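Local coordinates for protein inositol 2-dehydrogenase (Sinorhizobium meliloti, PDB 4HKT) that oxidises myo-inositol to 2-keto-myo-inositol (scyllo-inosose) with NAD+ as the hydride acceptor, the first step of myo-inositol degradation, at residues 16-21 / 285-290; 121-126 / 278-283; 127-132 / 249-254. All coordinates share one frame; numbering follows the deposited sequence.

Contact 1 (16-21 / 285-290); sequences KVHAKA and ANEIES. With EDO (1,2-ethanediol), chain V.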
loop_
_atom_site.group_PDB
_atom_site.type_symbol
_atom_site.label_atom_id
_atom_site.label_comp_id
_atom_site.label_asym_id
_atom_site.label_seq_id
_atom_site.Cartn_x
_atom_site.Cartn_y
_atom_site.Cartn_z
ATOM N N LYS B 16 12.359 -28.695 14.066
ATOM C CA LYS B 16 13.495 -27.799 13.819
ATOM C C LYS B 16 13.161 -26.361 14.207
ATOM O O LYS B 16 13.990 -25.647 14.755
ATOM C CB LYS B 16 13.927 -27.850 12.350
ATOM C CG LYS B 16 14.577 -29.162 11.912
ATOM C CD LYS B 16 15.076 -29.081 10.466
ATOM C CE LYS B 16 16.020 -30.219 10.097
ATOM N NZ LYS B 16 15.366 -31.283 9.280
ATOM N N VAL B 17 11.926 -25.957 13.949
ATOM C CA VAL B 17 11.496 -24.597 14.208
ATOM C C VAL B 17 11.481 -24.329 15.713
ATOM O O VAL B 17 11.893 -23.253 16.171
ATOM C CB VAL B 17 10.102 -24.349 13.597
ATOM C CG1 VAL B 17 9.460 -23.129 14.196
ATOM C CG2 VAL B 17 10.188 -24.224 12.074
ATOM N N HIS B 18 10.996 -25.303 16.485
ATOM C CA HIS B 18 11.029 -25.200 17.950
ATOM C C HIS B 18 12.427 -25.295 18.549
ATOM O O HIS B 18 12.726 -24.632 19.517
ATOM C CB HIS B 18 10.110 -26.236 18.583
ATOM C CG HIS B 18 8.672 -25.952 18.338
ATOM N ND1 HIS B 18 8.039 -24.853 18.873
ATOM C CD2 HIS B 18 7.758 -26.579 17.565
ATOM C CE1 HIS B 18 6.780 -24.840 18.476
ATOM N NE2 HIS B 18 6.588 -25.872 17.671
ATOM N N ALA B 19 13.271 -26.132 17.972
ATOM C CA ALA B 19 14.664 -26.182 18.357
ATOM C C ALA B 19 15.262 -24.773 18.281
ATOM O O ALA B 19 15.892 -24.285 19.244
ATOM C CB ALA B 19 15.421 -27.133 17.433
ATOM N N LYS B 20 15.043 -24.116 17.139
ATOM C CA LYS B 20 15.530 -22.747 16.926
ATOM C C LYS B 20 14.969 -21.792 17.965
ATOM O O LYS B 20 15.701 -20.952 18.493
ATOM C CB LYS B 20 15.171 -22.236 15.522
ATOM C CG LYS B 20 15.537 -20.769 15.297
ATOM C CD LYS B 20 15.475 -20.345 13.835
ATOM C CE LYS B 20 16.301 -19.070 13.638
ATOM N NZ LYS B 20 16.106 -18.410 12.319
ATOM N N ALA B 21 13.672 -21.889 18.249
ATOM C CA ALA B 21 13.051 -20.931 19.176
ATOM C C ALA B 21 13.507 -21.174 20.615
ATOM O O ALA B 21 13.682 -20.236 21.377
ATOM C CB ALA B 21 11.536 -20.984 19.081
ATOM N N ALA B 285 9.163 -17.688 18.673
ATOM C CA ALA B 285 9.923 -17.131 19.798
ATOM C C ALA B 285 9.000 -16.700 20.930
ATOM O O ALA B 285 9.258 -17.015 22.104
ATOM C CB ALA B 285 10.807 -15.967 19.352
ATOM N N ASN B 286 7.918 -15.997 20.585
ATOM C CA ASN B 286 7.033 -15.438 21.570
ATOM C C ASN B 286 6.304 -16.542 22.330
ATOM O O ASN B 286 6.001 -16.428 23.536
ATOM C CB ASN B 286 5.991 -14.525 20.887
ATOM C CG ASN B 286 6.567 -13.198 20.437
ATOM O OD1 ASN B 286 7.656 -12.794 20.856
ATOM N ND2 ASN B 286 5.819 -12.491 19.579
ATOM N N GLU B 287 5.973 -17.590 21.591
ATOM C CA GLU B 287 5.260 -18.744 22.112
ATOM C C GLU B 287 6.076 -19.473 23.192
ATOM O O GLU B 287 5.575 -19.732 24.279
ATOM C CB GLU B 287 4.996 -19.669 20.926
ATOM C CG GLU B 287 4.407 -21.023 21.185
ATOM C CD GLU B 287 4.220 -21.768 19.868
ATOM O OE1 GLU B 287 5.217 -22.100 19.219
ATOM O OE2 GLU B 287 3.079 -21.987 19.453
ATOM N N ILE B 288 7.334 -19.758 22.886
ATOM C CA ILE B 288 8.252 -20.361 23.860
ATOM C C ILE B 288 8.389 -19.411 25.045
ATOM O O ILE B 288 8.284 -19.835 26.213
ATOM C CB ILE B 288 9.618 -20.716 23.255
ATOM C CG1 ILE B 288 9.481 -21.792 22.165
ATOM C CG2 ILE B 288 10.594 -21.214 24.325
ATOM C CD1 ILE B 288 8.862 -23.112 22.596
ATOM N N GLU B 289 8.521 -18.121 24.756
ATOM C CA GLU B 289 8.598 -17.124 25.825
ATOM C C GLU B 289 7.388 -17.181 26.730
ATOM O O GLU B 289 7.522 -17.207 27.947
ATOM C CB GLU B 289 8.784 -15.721 25.250
ATOM C CG GLU B 289 8.926 -14.612 26.278
ATOM C CD GLU B 289 8.974 -13.234 25.614
ATOM O OE1 GLU B 289 9.608 -13.080 24.545
ATOM O OE2 GLU B 289 8.342 -12.306 26.147
ATOM N N SER B 290 6.199 -17.206 26.150
ATOM C CA SER B 290 4.965 -17.321 26.939
ATOM C C SER B 290 4.904 -18.656 27.726
ATOM O O SER B 290 4.410 -18.719 28.853
ATOM C CB SER B 290 3.763 -17.190 26.023
ATOM O OG SER B 290 2.598 -17.292 26.763
HETATM C C1 EDO V . 5.659 -13.367 24.405
HETATM O O1 EDO V . 5.873 -14.355 25.389
HETATM C C2 EDO V . 4.177 -13.361 24.102
HETATM O O2 EDO V . 3.900 -12.473 23.029
#
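Ala-21 and Ala-285 mark the nearest approach of the two backbones, with the CA of Ala-21 5.0 Å from the CA of Ala-285. Each lies on a continuous helix; the short axes come within 9.6 Å and cross at -65°, so contact is confined to about one turn of each helix. A methyl group fits the crossing: CB of Ala-21 rests 3.8 Å from CG1 of Ile-288 and 4.1 Å from the backbone N of Ala-285. Ile-288 has CG1 anti to its carbonyl carbon (chi1 -64°), which carries this branch to Ala-21, while its CD1 lies 4.2 Å from ND1 of His-18. The imidazole reaches out from 16-21 to meet Glu-287, whose extended chain crosses it at about a right angle. OE1 of Glu-287 lies near the ring plane, at the edge, 3.2 Å from CE1 of His-18, with ring and carboxylate planes 30° apart. NE2 of His-18 is hydrogen-bonded to Glu-93, whereas its buried ND1 has no partner in the model. Helix 13-24 follows strand 4-9 and a glycine-rich turn consistent with a dinucleotide-binding motif, so this crossing packs helix 281-297 against the first beta-alpha unit of the NAD-binding Rossmann fold.

Contact 2 (121-126 / 278-283); sequences FNRRFD and TRYTEA. With EDO (1,2-ethanediol), chain S.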
loop_
_atom_site.group_PDB
_atom_site.type_symbol
_atom_site.label_atom_id
_atom_site.label_comp_id
_atom_site.label_asym_id
_atom_site.label_seq_id
_atom_site.Cartn_x
_atom_site.Cartn_y
_atom_site.Cartn_z
ATOM N N PHE B 121 -0.940 -23.272 18.957
ATOM C CA PHE B 121 -1.628 -22.392 18.012
ATOM C C PHE B 121 -0.758 -21.145 17.961
ATOM O O PHE B 121 -1.036 -20.153 18.612
ATOM C CB PHE B 121 -3.040 -22.078 18.448
ATOM C CG PHE B 121 -4.003 -23.234 18.304
ATOM C CD1 PHE B 121 -4.134 -23.890 17.118
ATOM C CD2 PHE B 121 -4.862 -23.558 19.324
ATOM C CE1 PHE B 121 -5.039 -24.923 16.977
ATOM C CE2 PHE B 121 -5.788 -24.568 19.197
ATOM C CZ PHE B 121 -5.867 -25.271 18.023
ATOM N N ASN B 122 0.306 -21.236 17.194
ATOM C CA ASN B 122 1.360 -20.209 17.192
ATOM C C ASN B 122 0.896 -18.865 16.670
ATOM O O ASN B 122 1.487 -17.805 16.997
ATOM C CB ASN B 122 2.532 -20.685 16.353
ATOM C CG ASN B 122 2.096 -21.154 14.984
ATOM O OD1 ASN B 122 1.506 -22.210 14.849
ATOM N ND2 ASN B 122 2.347 -20.351 13.976
ATOM N N ARG B 123 -0.177 -18.879 15.880
ATOM C CA ARG B 123 -0.682 -17.647 15.298
ATOM C C ARG B 123 -1.144 -16.669 16.339
ATOM O O ARG B 123 -1.089 -15.472 16.118
ATOM C CB ARG B 123 -1.747 -17.917 14.234
ATOM C CG ARG B 123 -1.183 -18.730 13.096
ATOM C CD ARG B 123 -2.234 -19.038 12.051
ATOM N NE ARG B 123 -1.786 -20.143 11.212
ATOM C CZ ARG B 123 -2.506 -20.697 10.235
ATOM N NH1 ARG B 123 -3.735 -20.258 9.970
ATOM N NH2 ARG B 123 -1.997 -21.699 9.513
ATOM N N ARG B 124 -1.533 -17.152 17.495
ATOM C CA ARG B 124 -1.887 -16.264 18.569
ATOM C C ARG B 124 -0.684 -15.423 19.103
ATOM O O ARG B 124 -0.910 -14.470 19.839
ATOM C CB ARG B 124 -2.460 -17.046 19.727
ATOM C CG ARG B 124 -3.819 -17.655 19.532
ATOM C CD ARG B 124 -4.262 -18.188 20.856
ATOM N NE ARG B 124 -5.558 -18.802 20.749
ATOM C CZ ARG B 124 -6.494 -18.713 21.672
ATOM N NH1 ARG B 124 -6.279 -18.036 22.817
ATOM N NH2 ARG B 124 -7.654 -19.319 21.459
ATOM N N PHE B 125 0.556 -15.818 18.768
ATOM C CA PHE B 125 1.786 -15.150 19.241
ATOM C C PHE B 125 2.488 -14.330 18.154
ATOM O O PHE B 125 3.551 -13.735 18.391
ATOM C CB PHE B 125 2.747 -16.199 19.843
ATOM C CG PHE B 125 2.205 -16.861 21.055
ATOM C CD1 PHE B 125 2.152 -16.185 22.245
ATOM C CD2 PHE B 125 1.692 -18.153 20.999
ATOM C CE1 PHE B 125 1.626 -16.780 23.385
ATOM C CE2 PHE B 125 1.184 -18.754 22.128
ATOM C CZ PHE B 125 1.134 -18.065 23.327
ATOM N N ASP B 126 1.910 -14.313 16.949
ATOM C CA ASP B 126 2.418 -13.484 15.858
ATOM C C ASP B 126 2.297 -12.002 16.240
ATOM O O ASP B 126 1.226 -11.575 16.716
ATOM C CB ASP B 126 1.610 -13.734 14.578
ATOM C CG ASP B 126 2.095 -12.904 13.437
ATOM O OD1 ASP B 126 3.313 -13.045 13.077
ATOM O OD2 ASP B 126 1.305 -12.042 12.965
ATOM N N THR B 278 9.308 -19.645 7.850
ATOM C CA THR B 278 9.784 -18.273 7.939
ATOM C C THR B 278 8.698 -17.278 8.267
ATOM O O THR B 278 9.005 -16.246 8.824
ATOM C CB THR B 278 10.561 -17.774 6.714
ATOM O OG1 THR B 278 9.800 -17.981 5.536
ATOM C CG2 THR B 278 11.935 -18.458 6.604
ATOM N N ARG B 279 7.439 -17.554 7.937
ATOM C CA ARG B 279 6.377 -16.579 8.243
ATOM C C ARG B 279 6.260 -16.363 9.753
ATOM O O ARG B 279 6.046 -15.221 10.218
ATOM C CB ARG B 279 4.982 -16.992 7.652
ATOM C CG ARG B 279 3.786 -16.231 8.264
ATOM C CD ARG B 279 3.690 -14.784 7.794
ATOM N NE ARG B 279 2.577 -14.000 8.345
ATOM C CZ ARG B 279 2.532 -13.476 9.573
ATOM N NH1 ARG B 279 3.546 -13.638 10.413
ATOM N NH2 ARG B 279 1.483 -12.772 9.971
ATOM N N TYR B 280 6.407 -17.430 10.525
ATOM C CA TYR B 280 6.104 -17.349 11.953
ATOM C C TYR B 280 7.293 -17.408 12.938
ATOM O O TYR B 280 7.102 -17.649 14.135
ATOM C CB TYR B 280 5.038 -18.400 12.290
ATOM C CG TYR B 280 3.658 -18.019 11.722
ATOM C CD1 TYR B 280 3.026 -16.852 12.115
ATOM C CD2 TYR B 280 2.990 -18.859 10.820
ATOM C CE1 TYR B 280 1.783 -16.489 11.601
ATOM C CE2 TYR B 280 1.736 -18.529 10.313
ATOM C CZ TYR B 280 1.142 -17.343 10.698
ATOM O OH TYR B 280 -0.082 -16.994 10.193
ATOM N N THR B 281 8.492 -17.094 12.465
ATOM C CA THR B 281 9.678 -17.129 13.337
ATOM C C THR B 281 9.517 -16.293 14.629
ATOM O O THR B 281 9.790 -16.808 15.724
ATOM C CB THR B 281 10.960 -16.728 12.612
ATOM O OG1 THR B 281 10.930 -15.332 12.375
ATOM C CG2 THR B 281 11.095 -17.452 11.298
ATOM N N GLU B 282 9.026 -15.061 14.528
ATOM C CA GLU B 282 8.793 -14.278 15.729
ATOM C C GLU B 282 7.715 -14.926 16.596
ATOM O O GLU B 282 7.792 -14.917 17.840
ATOM C CB GLU B 282 8.416 -12.825 15.405
ATOM C CG GLU B 282 9.555 -11.987 14.850
ATOM C CD GLU B 282 9.045 -10.725 14.209
ATOM O OE1 GLU B 282 9.014 -9.682 14.894
ATOM O OE2 GLU B 282 8.628 -10.797 13.038
ATOM N N ALA B 283 6.688 -15.479 15.952
ATOM C CA ALA B 283 5.614 -16.103 16.703
ATOM C C ALA B 283 6.126 -17.283 17.531
ATOM O O ALA B 283 5.798 -17.381 18.715
ATOM C CB ALA B 283 4.469 -16.517 15.778
HETATM C C1 EDO S . -10.247 -16.249 23.782
HETATM O O1 EDO S . -8.957 -15.658 23.577
HETATM C C2 EDO S . -10.334 -17.621 23.092
HETATM O O2 EDO S . -9.203 -18.454 23.428
HETATM O O HOH W 1 5.653 -14.395 13.447
#
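Asp-126 and Arg-279 form an end-on, two-pronged salt bridge: NH1 of Arg-279 bonds OD1 of Asp-126 at 2.7 Å, and NH2 of Arg-279 bonds OD2 of Asp-126 at 3.1 Å. Both bonds are nearly straight and lie close to the guanidinium plane, but the oxygens are met from above the carboxylate, the planes 62° apart. CG of Arg-279, anti to its backbone N (chi1 164°), lies 3.5 Å above the centre of the Tyr-280 ring. OD2 of Asp-126 also receives Phe-129 N, making Asp-126 the N-cap of helix 127-137, which the chain reaches from the last Rossmann strand, 117-120, through the 3-10 turn 122-125. A water 2.7 Å from OD1 of Asp-126 accepts a hydrogen bond from the backbone N of Ala-283. On the opposite face of Tyr-280 stands Asn-122, its amide steep to the ring at 74°, with ND2 of Asn-122 3.5 Å from CG of Tyr-280. The aliphatic part of Arg-123 passes the phenol end, CD of Arg-123 lying 3.5 Å from OH of Tyr-280; that hydroxyl bonds Gln-238. CB of Ala-283 packs 3.5 Å from O of Asn-122, while CA of Ala-283 makes a C-H...O contact of 3.6 Å with O of Phe-125.

Contact 3 (127-132 / 249-254); sequences PHFMAV and VAAENQ. With EDO (1,2-ethanediol), chain R.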
loop_
_atom_site.group_PDB
_atom_site.type_symbol
_atom_site.label_atom_id
_atom_site.label_comp_id
_atom_site.label_asym_id
_atom_site.label_seq_id
_atom_site.Cartn_x
_atom_site.Cartn_y
_atom_site.Cartn_z
ATOM N N PRO B 127 3.369 -11.203 16.025
ATOM C CA PRO B 127 3.265 -9.797 16.468
ATOM C C PRO B 127 2.149 -9.020 15.773
ATOM O O PRO B 127 1.506 -8.192 16.404
ATOM C CB PRO B 127 4.630 -9.193 16.122
ATOM C CG PRO B 127 5.530 -10.336 15.863
ATOM C CD PRO B 127 4.665 -11.485 15.395
ATOM N N HIS B 128 1.875 -9.337 14.511
ATOM C CA HIS B 128 0.825 -8.644 13.754
ATOM C C HIS B 128 -0.558 -9.040 14.204
ATOM O O HIS B 128 -1.414 -8.187 14.477
ATOM C CB HIS B 128 1.034 -8.886 12.250
ATOM C CG HIS B 128 2.475 -8.854 11.880
ATOM N ND1 HIS B 128 3.174 -7.674 11.777
ATOM C CD2 HIS B 128 3.382 -9.844 11.720
ATOM C CE1 HIS B 128 4.438 -7.935 11.497
ATOM N NE2 HIS B 128 4.598 -9.247 11.492
ATOM N N PHE B 129 -0.790 -10.345 14.338
ATOM C CA PHE B 129 -2.076 -10.783 14.838
ATOM C C PHE B 129 -2.337 -10.370 16.285
ATOM O O PHE B 129 -3.479 -10.043 16.644
ATOM C CB PHE B 129 -2.254 -12.282 14.662
ATOM C CG PHE B 129 -2.153 -12.766 13.240
ATOM C CD1 PHE B 129 -2.458 -11.951 12.156
ATOM C CD2 PHE B 129 -1.762 -14.065 12.989
ATOM C CE1 PHE B 129 -2.348 -12.418 10.870
ATOM C CE2 PHE B 129 -1.696 -14.557 11.699
ATOM C CZ PHE B 129 -2.005 -13.731 10.636
HETATM N N MSE B 130 -1.286 -10.340 17.108
HETATM C CA MSE B 130 -1.427 -9.921 18.527
HETATM C C MSE B 130 -1.849 -8.485 18.602
HETATM O O MSE B 130 -2.698 -8.111 19.426
HETATM C CB MSE B 130 -0.120 -10.084 19.320
HETATM C CG MSE B 130 0.084 -11.488 19.822
HETATM SE SE MSE B 130 1.795 -11.637 20.828
HETATM C CE MSE B 130 1.340 -10.482 22.365
ATOM N N ALA B 131 -1.266 -7.663 17.746
ATOM C CA ALA B 131 -1.595 -6.243 17.692
ATOM C C ALA B 131 -3.037 -6.008 17.194
ATOM O O ALA B 131 -3.700 -5.051 17.600
ATOM C CB ALA B 131 -0.585 -5.494 16.823
ATOM N N VAL B 132 -3.551 -6.906 16.348
ATOM C CA VAL B 132 -4.964 -6.823 15.971
ATOM C C VAL B 132 -5.798 -7.034 17.214
ATOM O O VAL B 132 -6.674 -6.233 17.532
ATOM C CB VAL B 132 -5.322 -7.826 14.862
ATOM C CG1 VAL B 132 -6.838 -7.889 14.688
ATOM C CG2 VAL B 132 -4.641 -7.497 13.551
ATOM N N VAL B 249 -10.148 -3.393 11.771
ATOM C CA VAL B 249 -8.729 -3.634 11.936
ATOM C C VAL B 249 -8.342 -4.904 11.169
ATOM O O VAL B 249 -9.095 -5.899 11.157
ATOM C CB VAL B 249 -8.323 -3.721 13.413
ATOM C CG1 VAL B 249 -9.089 -4.792 14.152
ATOM C CG2 VAL B 249 -6.813 -3.925 13.551
ATOM N N ALA B 250 -7.197 -4.853 10.517
ATOM C CA ALA B 250 -6.722 -5.961 9.682
ATOM C C ALA B 250 -5.210 -6.088 9.827
ATOM O O ALA B 250 -4.539 -5.100 10.145
ATOM C CB ALA B 250 -7.111 -5.746 8.234
ATOM N N ALA B 251 -4.697 -7.313 9.654
ATOM C CA ALA B 251 -3.277 -7.528 9.506
ATOM C C ALA B 251 -3.064 -7.988 8.086
ATOM O O ALA B 251 -3.695 -8.948 7.631
ATOM C CB ALA B 251 -2.756 -8.562 10.463
ATOM N N GLU B 252 -2.190 -7.261 7.400
ATOM C CA GLU B 252 -1.786 -7.576 6.034
ATOM C C GLU B 252 -0.833 -8.777 6.008
ATOM O O GLU B 252 -0.253 -9.173 7.036
ATOM C CB GLU B 252 -1.123 -6.343 5.370
ATOM C CG GLU B 252 0.284 -6.070 5.908
ATOM C CD GLU B 252 0.817 -4.664 5.611
ATOM O OE1 GLU B 252 0.072 -3.669 5.785
ATOM O OE2 GLU B 252 2.026 -4.558 5.276
ATOM N N ASN B 253 -0.677 -9.347 4.819
ATOM C CA ASN B 253 0.273 -10.435 4.630
ATOM C C ASN B 253 1.712 -9.965 4.858
ATOM O O ASN B 253 2.050 -8.828 4.567
ATOM C CB ASN B 253 0.163 -10.978 3.231
ATOM C CG ASN B 253 -0.867 -12.082 3.130
ATOM O OD1 ASN B 253 -0.955 -12.961 3.997
ATOM N ND2 ASN B 253 -1.616 -12.069 2.056
ATOM N N GLN B 254 2.541 -10.890 5.298
ATOM C CA GLN B 254 3.970 -10.673 5.427
ATOM C C GLN B 254 4.720 -11.322 4.266
ATOM O O GLN B 254 4.329 -12.371 3.732
ATOM C CB GLN B 254 4.452 -11.274 6.766
ATOM C CG GLN B 254 3.955 -10.527 7.984
ATOM C CD GLN B 254 4.619 -9.176 8.098
ATOM O OE1 GLN B 254 5.840 -9.077 7.957
ATOM N NE2 GLN B 254 3.828 -8.126 8.327
HETATM C C1 EDO R . -1.637 -8.874 0.870
HETATM O O1 EDO R . -1.673 -10.120 0.297
HETATM C C2 EDO R . -2.627 -8.955 1.992
HETATM O O2 EDO R . -2.312 -7.964 2.915
#
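ND1 of His-128, whose ring stacks on the side chain of Gln-254, is hydrogen-bonded to the backbone N of Ser-258 of the second subunit. Across the contact, the Gln-254 amide and the His-128 imidazole meet tip to tip with their planes only 9° apart. NE2 of Gln-254 lies over one face, displaced toward the rim, 3.2 Å from CE1 of His-128; its approach to the ring NE2 has too poor an angle for a hydrogen bond. The glutamine chain bends at chi2, which brings its CD to the NE2 corner of the imidazole. An alanine at His-128 would probably strip the Gln-254 amide of its stacking face and leave that Ser-258 N of the second subunit without its mate. Next to Gln-254, ND2 of Asn-253 donates to O1 of an ethanediol, probably from the crystallisation liquor, at 2.6 Å. Helix 127-132 runs antiparallel to strand 249-251 (173°), their axes 8.0 Å apart: helix-on-sheet packing of the alpha/beta C-terminal domain of the Gfo/Idh/MocA family. The strand is the sheet's edge within the chain, but an antiparallel ladder with a strand of the second subunit carries the sheet across the interface. Beneath the helix, CG2 of Val-132 lies 3.8 Å from CB of Ala-251, and CG1 of Val-132 lies 3.9 Å from CG1 of Val-249. The Phe-129 ring turns its edge to the same alanine, CD1 of Phe-129 being 3.8 Å from CB of Ala-251.

Overall arrangement
All three contacts are largely buried, but they differ in their place in the fold. Contacts 1 and 2 share helix 281-297 and have centres about 9 Å apart; Asn-286 ND2 reaches Phe-125 O at 2.8 Å, a probable hydrogen bond. Contact 1 is helix against helix on the Rossmann domain, without a hydrogen bond across it, whereas contact 2, where the chain passes from strand 117-120 to helix 127-137, joins its segments by a salt bridge and a shared water. Contact 3, about 11 Å from contact 2 and farthest from the chain centre, pairs apolar helix-on-sheet packing with a stacked amide. It alone touches neighbouring subunits, while Arg-279 CZ of contact 2 packs on Gln-254 CG.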